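Local coordinates for protein probable N-acetyl-gamma-glutamyl-phosphate reductase, chloroplastic (Arabidopsis thaliana, PDB 1XYG) that probably catalyses the NADPH-dependent reduction of N-acetyl-gamma-glutamyl phosphate to N-acetylglutamate semialdehyde, a step in chloroplast arginine biosynthesis, at residues Val44-Ala49 against Ala78-Val83; Ser303-Met308 against Leu353-Phe358. All blocks are in the same frame, centred on the assembly; numbering follows the deposited sequence.

Contact 1: Val44-Ala49 against Ala78-Val83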
loop_
_atom_site.group_PDB
_atom_site.type_symbol
_atom_site.label_atom_id
_atom_site.label_comp_id
_atom_site.label_asym_id
_atom_site.label_seq_id
_atom_site.Cartn_x
_atom_site.Cartn_y
_atom_site.Cartn_z
ATOM N N VAL A 44 19.412 -23.552 -14.013
ATOM C CA VAL A 44 18.475 -23.384 -15.116
ATOM C C VAL A 44 19.241 -23.290 -16.437
ATOM O O VAL A 44 20.050 -22.383 -16.625
ATOM C CB VAL A 44 17.639 -22.100 -14.954
ATOM C CG1 VAL A 44 16.680 -21.957 -16.131
ATOM C CG2 VAL A 44 16.869 -22.138 -13.646
ATOM N N THR A 45 18.979 -24.220 -17.350
ATOM C CA THR A 45 19.664 -24.232 -18.639
ATOM C C THR A 45 18.696 -24.083 -19.811
ATOM O O THR A 45 19.111 -23.871 -20.948
ATOM C CB THR A 45 20.479 -25.538 -18.843
ATOM O OG1 THR A 45 19.614 -26.674 -18.698
ATOM C CG2 THR A 45 21.621 -25.624 -17.840
ATOM N N LEU A 46 17.403 -24.184 -19.531
ATOM C CA LEU A 46 16.391 -24.068 -20.574
ATOM C C LEU A 46 15.117 -23.375 -20.060
ATOM O O LEU A 46 14.573 -23.760 -19.028
ATOM C CB LEU A 46 16.046 -25.457 -21.103
ATOM C CG LEU A 46 14.964 -25.477 -22.177
ATOM C CD1 LEU A 46 15.353 -24.535 -23.309
ATOM C CD2 LEU A 46 14.782 -26.893 -22.684
ATOM N N MET A 47 14.635 -22.363 -20.784
ATOM C CA MET A 47 13.436 -21.626 -20.364
ATOM C C MET A 47 12.438 -21.321 -21.492
ATOM O O MET A 47 12.822 -20.838 -22.566
ATOM C CB MET A 47 13.826 -20.298 -19.699
ATOM C CG MET A 47 14.651 -20.414 -18.431
ATOM S SD MET A 47 14.790 -18.831 -17.545
ATOM C CE MET A 47 15.638 -17.782 -18.735
ATOM N N THR A 48 11.157 -21.572 -21.215
ATOM C CA THR A 48 10.057 -21.356 -22.164
ATOM C C THR A 48 9.139 -20.157 -21.847
ATOM O O THR A 48 8.815 -19.894 -20.688
ATOM C CB THR A 48 9.136 -22.592 -22.236
ATOM O OG1 THR A 48 9.859 -23.723 -22.726
ATOM C CG2 THR A 48 7.997 -22.326 -23.145
ATOM N N ALA A 49 8.715 -19.454 -22.898
ATOM C CA ALA A 49 7.807 -18.310 -22.789
ATOM C C ALA A 49 6.903 -18.305 -24.019
ATOM O O ALA A 49 7.257 -18.842 -25.069
ATOM C CB ALA A 49 8.585 -17.006 -22.709
ATOM N N ALA A 78 11.761 -26.047 -28.012
ATOM C CA ALA A 78 12.601 -26.482 -26.902
ATOM C C ALA A 78 12.970 -27.955 -26.980
ATOM O O ALA A 78 12.112 -28.802 -27.220
ATOM C CB ALA A 78 11.902 -26.203 -25.586
ATOM N N ASP A 79 14.253 -28.251 -26.773
ATOM C CA ASP A 79 14.745 -29.629 -26.792
ATOM C C ASP A 79 14.887 -30.109 -25.346
ATOM O O ASP A 79 15.833 -29.737 -24.644
ATOM C CB ASP A 79 16.101 -29.716 -27.492
ATOM C CG ASP A 79 16.492 -31.145 -27.812
ATOM O OD1 ASP A 79 16.417 -32.000 -26.907
ATOM O OD2 ASP A 79 16.872 -31.417 -28.969
ATOM N N PHE A 80 13.951 -30.949 -24.917
ATOM C CA PHE A 80 13.938 -31.451 -23.551
ATOM C C PHE A 80 14.897 -32.583 -23.204
ATOM O O PHE A 80 14.946 -33.024 -22.054
ATOM C CB PHE A 80 12.503 -31.819 -23.176
ATOM C CG PHE A 80 11.609 -30.622 -23.045
ATOM C CD1 PHE A 80 11.754 -29.751 -21.970
ATOM C CD2 PHE A 80 10.678 -30.318 -24.033
ATOM C CE1 PHE A 80 10.993 -28.597 -21.885
ATOM C CE2 PHE A 80 9.910 -29.157 -23.951
ATOM C CZ PHE A 80 10.069 -28.297 -22.876
ATOM N N SER A 81 15.662 -33.049 -24.184
ATOM C CA SER A 81 16.635 -34.106 -23.927
ATOM C C SER A 81 17.872 -33.390 -23.394
ATOM O O SER A 81 18.871 -34.008 -23.019
ATOM C CB SER A 81 16.970 -34.862 -25.221
ATOM O OG SER A 81 17.692 -34.050 -26.135
ATOM N N THR A 82 17.774 -32.065 -23.357
ATOM C CA THR A 82 18.850 -31.202 -22.892
ATOM C C THR A 82 18.774 -30.895 -21.388
ATOM O O THR A 82 19.633 -30.191 -20.856
ATOM C CB THR A 82 18.817 -29.871 -23.662
ATOM O OG1 THR A 82 18.746 -30.143 -25.067
ATOM C CG2 THR A 82 20.064 -29.047 -23.374
ATOM N N VAL A 83 17.752 -31.410 -20.705
ATOM C CA VAL A 83 17.607 -31.154 -19.272
ATOM C C VAL A 83 17.361 -32.424 -18.468
ATOM O O VAL A 83 16.933 -33.438 -19.014
ATOM C CB VAL A 83 16.466 -30.144 -18.987
ATOM C CG1 VAL A 83 16.845 -28.767 -19.521
ATOM C CG2 VAL A 83 15.173 -30.616 -19.632
#
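Ala-78 CB lies 4.1 Å from Leu-46 CD2 and 4.3 Å from Thr-48 OG1. Next comes Asp-79, which offers its backbone: Asp-79 O is 3.6 Å from Leu-46 CD2, a contact of a methyl with a carbonyl and not a polar bond. That oxygen is gripped twice from within its own loop, by Thr-82 N and by Thr-82 OG1 at 3.0 Å from Asp-79 O; both donors approach from the same face, and the hydroxyl stands 43° above the carbonyl plane. The carboxylate braces the turn as well, since Ser-81 N reaches Asp-79 OD1 over 3.0 Å with an N-H...O angle of 151°, which makes an Asx turn. Phe-80 brings its ring obliquely to the same leucine branch, with Phe-80 CD1 at 4.2 Å from Leu-46 CD2, and it also touches Leu-22 and Leu-102. Val-83 closes the walk. Val-83 CG1 lies 3.8 Å from Leu-46 CB and 3.6 Å from Thr-45 OG1, and the valine and threonine side chains pass alongside one another, heading opposite ways. In Leu-46, chi1 (178°) sets CG anti to the backbone N, and from there CD2 meets Ala-78, Asp-79 and Phe-80. The contact illustrates how a loop, here the one leading into strand 85-88, can cover an edge strand by side-chain packing alone: strand 42-47 is outermost in this chain's parallel Rossmann-type sheet, and no hydrogen bond joins the segments. The buried Thr-45 OG1 and Thr-48 OG1 have no partner in the model. The chemistry therefore implies mainly van der Waals packing, centred on Leu-46, against a loop whose turn is braced by its own hydrogen bonds, which probably hold its shape.

Contact 2: Ser303-Met308 against Leu353-Phe358; sequences SNYCHM and LHQPLF
Tyr-305 turns the edge of its ring to the amide of Gln-355, the two side chains crossing obliquely with ring and amide planes 63° apart. Gln-355 NE2 sits near the ring plane and donates to Tyr-305 OH over 3.3 Å in a nearly straight bond (163°). The first bond of the Gln-355 side chain points away from 303-308; the bend at chi2 (-50°) turns CD back. The amide is then shared: Gln-355 NE2 also donates to Leu-353 O at 2.9 Å, so two bonds fix its rotation. Leu-353 brings a methyl, CD2, to 4.2 Å from Tyr-305 OH, a loose van der Waals contact. The hydroxyl has a further partner in Glu-284 OE2, and a phenylalanine in place of Tyr-305 would probably leave that carboxylate and the Gln-355 amide each short of one hydrogen-bond partner. Ser-303 fills the other half of the contact. Ser-303 CB rests 3.5 Å from His-354 O, and Ser-303 OG comes within 3.7 Å of Pro-356 CG. The same OG is hydrogen-bonded to Val-300 O and lies in plane at the edge of the Tyr-305 ring. A water accepts from Asn-304 N at 3.0 Å; its link to His-354 O is modelled unusually short and is doubtful. Asn-38 ND2 of a second subunit is hydrogen-bonded to Leu-353 O, and Ala-66 of that subunit packs on Tyr-305. The contact exemplifies an irregular tail held by side-chain polar groups with several partners, here where the lead-in to strand 306-312 meets the C-terminal residues after helix 329-343. That helix reaches Asn-304 through Gln-338, while the strand runs on between strands 286-288 and 318-325 in the mixed sheet, with helix 163-177 packed against it through Leu-170.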
loop_
_atom_site.group_PDB
_atom_site.type_symbol
_atom_site.label_atom_id
_atom_site.label_comp_id
_atom_site.label_asym_id
_atom_site.label_seq_id
_atom_site.Cartn_x
_atom_site.Cartn_y
_atom_site.Cartn_z
ATOM N N SER A 303 9.593 -16.370 2.244
ATOM C CA SER A 303 10.223 -17.594 2.708
ATOM C C SER A 303 9.325 -18.777 2.388
ATOM O O SER A 303 8.201 -18.617 1.917
ATOM C CB SER A 303 10.463 -17.530 4.217
ATOM O OG SER A 303 9.239 -17.643 4.922
ATOM N N ASN A 304 9.825 -19.972 2.663
ATOM C CA ASN A 304 9.075 -21.181 2.397
ATOM C C ASN A 304 8.384 -21.708 3.654
ATOM O O ASN A 304 7.926 -22.850 3.686
ATOM C CB ASN A 304 10.013 -22.249 1.831
ATOM C CG ASN A 304 9.261 -23.377 1.158
ATOM O OD1 ASN A 304 8.406 -23.132 0.305
ATOM N ND2 ASN A 304 9.570 -24.618 1.534
ATOM N N TYR A 305 8.289 -20.870 4.679
ATOM C CA TYR A 305 7.677 -21.280 5.936
ATOM C C TYR A 305 6.172 -21.112 6.050
ATOM O O TYR A 305 5.564 -20.256 5.406
ATOM C CB TYR A 305 8.327 -20.537 7.104
ATOM C CG TYR A 305 9.785 -20.857 7.272
ATOM C CD1 TYR A 305 10.193 -22.056 7.857
ATOM C CD2 TYR A 305 10.757 -19.975 6.818
ATOM C CE1 TYR A 305 11.543 -22.367 7.984
ATOM C CE2 TYR A 305 12.100 -20.269 6.936
ATOM C CZ TYR A 305 12.493 -21.465 7.516
ATOM O OH TYR A 305 13.835 -21.752 7.605
ATOM N N CYS A 306 5.594 -21.947 6.901
ATOM C CA CYS A 306 4.172 -21.931 7.190
ATOM C C CYS A 306 4.044 -21.889 8.706
ATOM O O CYS A 306 4.611 -22.725 9.403
ATOM C CB CYS A 306 3.493 -23.198 6.653
ATOM S SG CYS A 306 1.815 -23.478 7.282
ATOM N N HIS A 307 3.328 -20.898 9.216
ATOM C CA HIS A 307 3.114 -20.790 10.649
ATOM C C HIS A 307 1.635 -21.042 10.879
ATOM O O HIS A 307 0.795 -20.525 10.139
ATOM C CB HIS A 307 3.464 -19.387 11.170
ATOM C CG HIS A 307 4.927 -19.058 11.130
ATOM N ND1 HIS A 307 5.416 -17.815 11.470
ATOM C CD2 HIS A 307 6.005 -19.802 10.780
ATOM C CE1 HIS A 307 6.730 -17.806 11.329
ATOM N NE2 HIS A 307 7.112 -18.999 10.912
ATOM N N MET A 308 1.320 -21.837 11.893
ATOM C CA MET A 308 -0.066 -22.121 12.225
ATOM C C MET A 308 -0.252 -22.065 13.739
ATOM O O MET A 308 0.695 -22.267 14.507
ATOM C CB MET A 308 -0.489 -23.492 11.680
ATOM C CG MET A 308 0.310 -24.663 12.208
ATOM S SD MET A 308 -0.353 -26.240 11.606
ATOM C CE MET A 308 0.082 -26.134 9.851
ATOM N N LEU A 353 16.332 -22.149 2.386
ATOM C CA LEU A 353 16.438 -21.608 3.730
ATOM C C LEU A 353 16.408 -20.081 3.813
ATOM O O LEU A 353 16.825 -19.500 4.821
ATOM C CB LEU A 353 17.695 -22.152 4.409
ATOM C CG LEU A 353 17.695 -23.671 4.601
ATOM C CD1 LEU A 353 18.953 -24.098 5.338
ATOM C CD2 LEU A 353 16.451 -24.091 5.383
ATOM N N HIS A 354 15.908 -19.430 2.763
ATOM C CA HIS A 354 15.808 -17.971 2.757
ATOM C C HIS A 354 14.964 -17.577 3.964
ATOM O O HIS A 354 13.923 -18.191 4.228
ATOM C CB HIS A 354 15.099 -17.465 1.498
ATOM C CG HIS A 354 15.673 -17.983 0.220
ATOM N ND1 HIS A 354 15.427 -19.256 -0.246
ATOM C CD2 HIS A 354 16.462 -17.388 -0.706
ATOM C CE1 HIS A 354 16.037 -19.422 -1.405
ATOM N NE2 HIS A 354 16.672 -18.303 -1.708
ATOM N N GLN A 355 15.408 -16.567 4.705
ATOM C CA GLN A 355 14.653 -16.124 5.868
ATOM C C GLN A 355 13.665 -15.045 5.451
ATOM O O GLN A 355 13.913 -14.305 4.499
ATOM C CB GLN A 355 15.595 -15.616 6.966
ATOM C CG GLN A 355 16.391 -16.731 7.647
ATOM C CD GLN A 355 15.512 -17.888 8.103
ATOM O OE1 GLN A 355 14.732 -17.759 9.043
ATOM N NE2 GLN A 355 15.633 -19.027 7.426
ATOM N N PRO A 356 12.528 -14.941 6.165
ATOM C CA PRO A 356 11.500 -13.942 5.845
ATOM C C PRO A 356 12.048 -12.533 5.654
ATOM O O PRO A 356 12.915 -12.089 6.409
ATOM C CB PRO A 356 10.541 -14.032 7.038
ATOM C CG PRO A 356 10.699 -15.460 7.509
ATOM C CD PRO A 356 12.196 -15.661 7.407
ATOM N N LEU A 357 11.545 -11.833 4.640
ATOM C CA LEU A 357 11.985 -10.470 4.396
ATOM C C LEU A 357 11.054 -9.507 5.125
ATOM O O LEU A 357 10.073 -9.012 4.562
ATOM C CB LEU A 357 11.989 -10.147 2.903
ATOM C CG LEU A 357 12.690 -8.819 2.598
ATOM C CD1 LEU A 357 14.162 -8.922 3.027
ATOM C CD2 LEU A 357 12.597 -8.506 1.106
ATOM N N PHE A 358 11.364 -9.255 6.391
ATOM C CA PHE A 358 10.582 -8.346 7.206
ATOM C C PHE A 358 11.506 -7.346 7.901
ATOM O O PHE A 358 12.558 -7.724 8.413
ATOM C CB PHE A 358 9.793 -9.139 8.261
ATOM C CG PHE A 358 8.981 -8.284 9.193
ATOM C CD1 PHE A 358 9.551 -7.752 10.339
ATOM C CD2 PHE A 358 7.662 -7.953 8.889
ATOM C CE1 PHE A 358 8.833 -6.904 11.169
ATOM C CE2 PHE A 358 6.932 -7.105 9.715
ATOM C CZ PHE A 358 7.519 -6.576 10.855
HETATM O O HOH W 1 12.754 -20.214 3.226
#

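Followed from the N terminus, the chain first completes contact 1, where strand 42-47 is met by the loop at 78-83 after 28 intervening residues that include helix 57-60; the chain then enters strand 85-88 of the same parallel sheet. Contact 2 opens only much later, at 303-308, and closes a longer loop when the tail at 353-358 returns after strand 318-325 and helix 329-343. The two loops therefore stand in series, neither nesting nor crossing. The centres of contact 1 and contact 2 are about 30 Å apart, and the nearest atoms of the two contacts about 13 Å. Contact 1 belongs to the nucleotide-binding domain, contact 2 to the mixed-sheet region and the subunit interface.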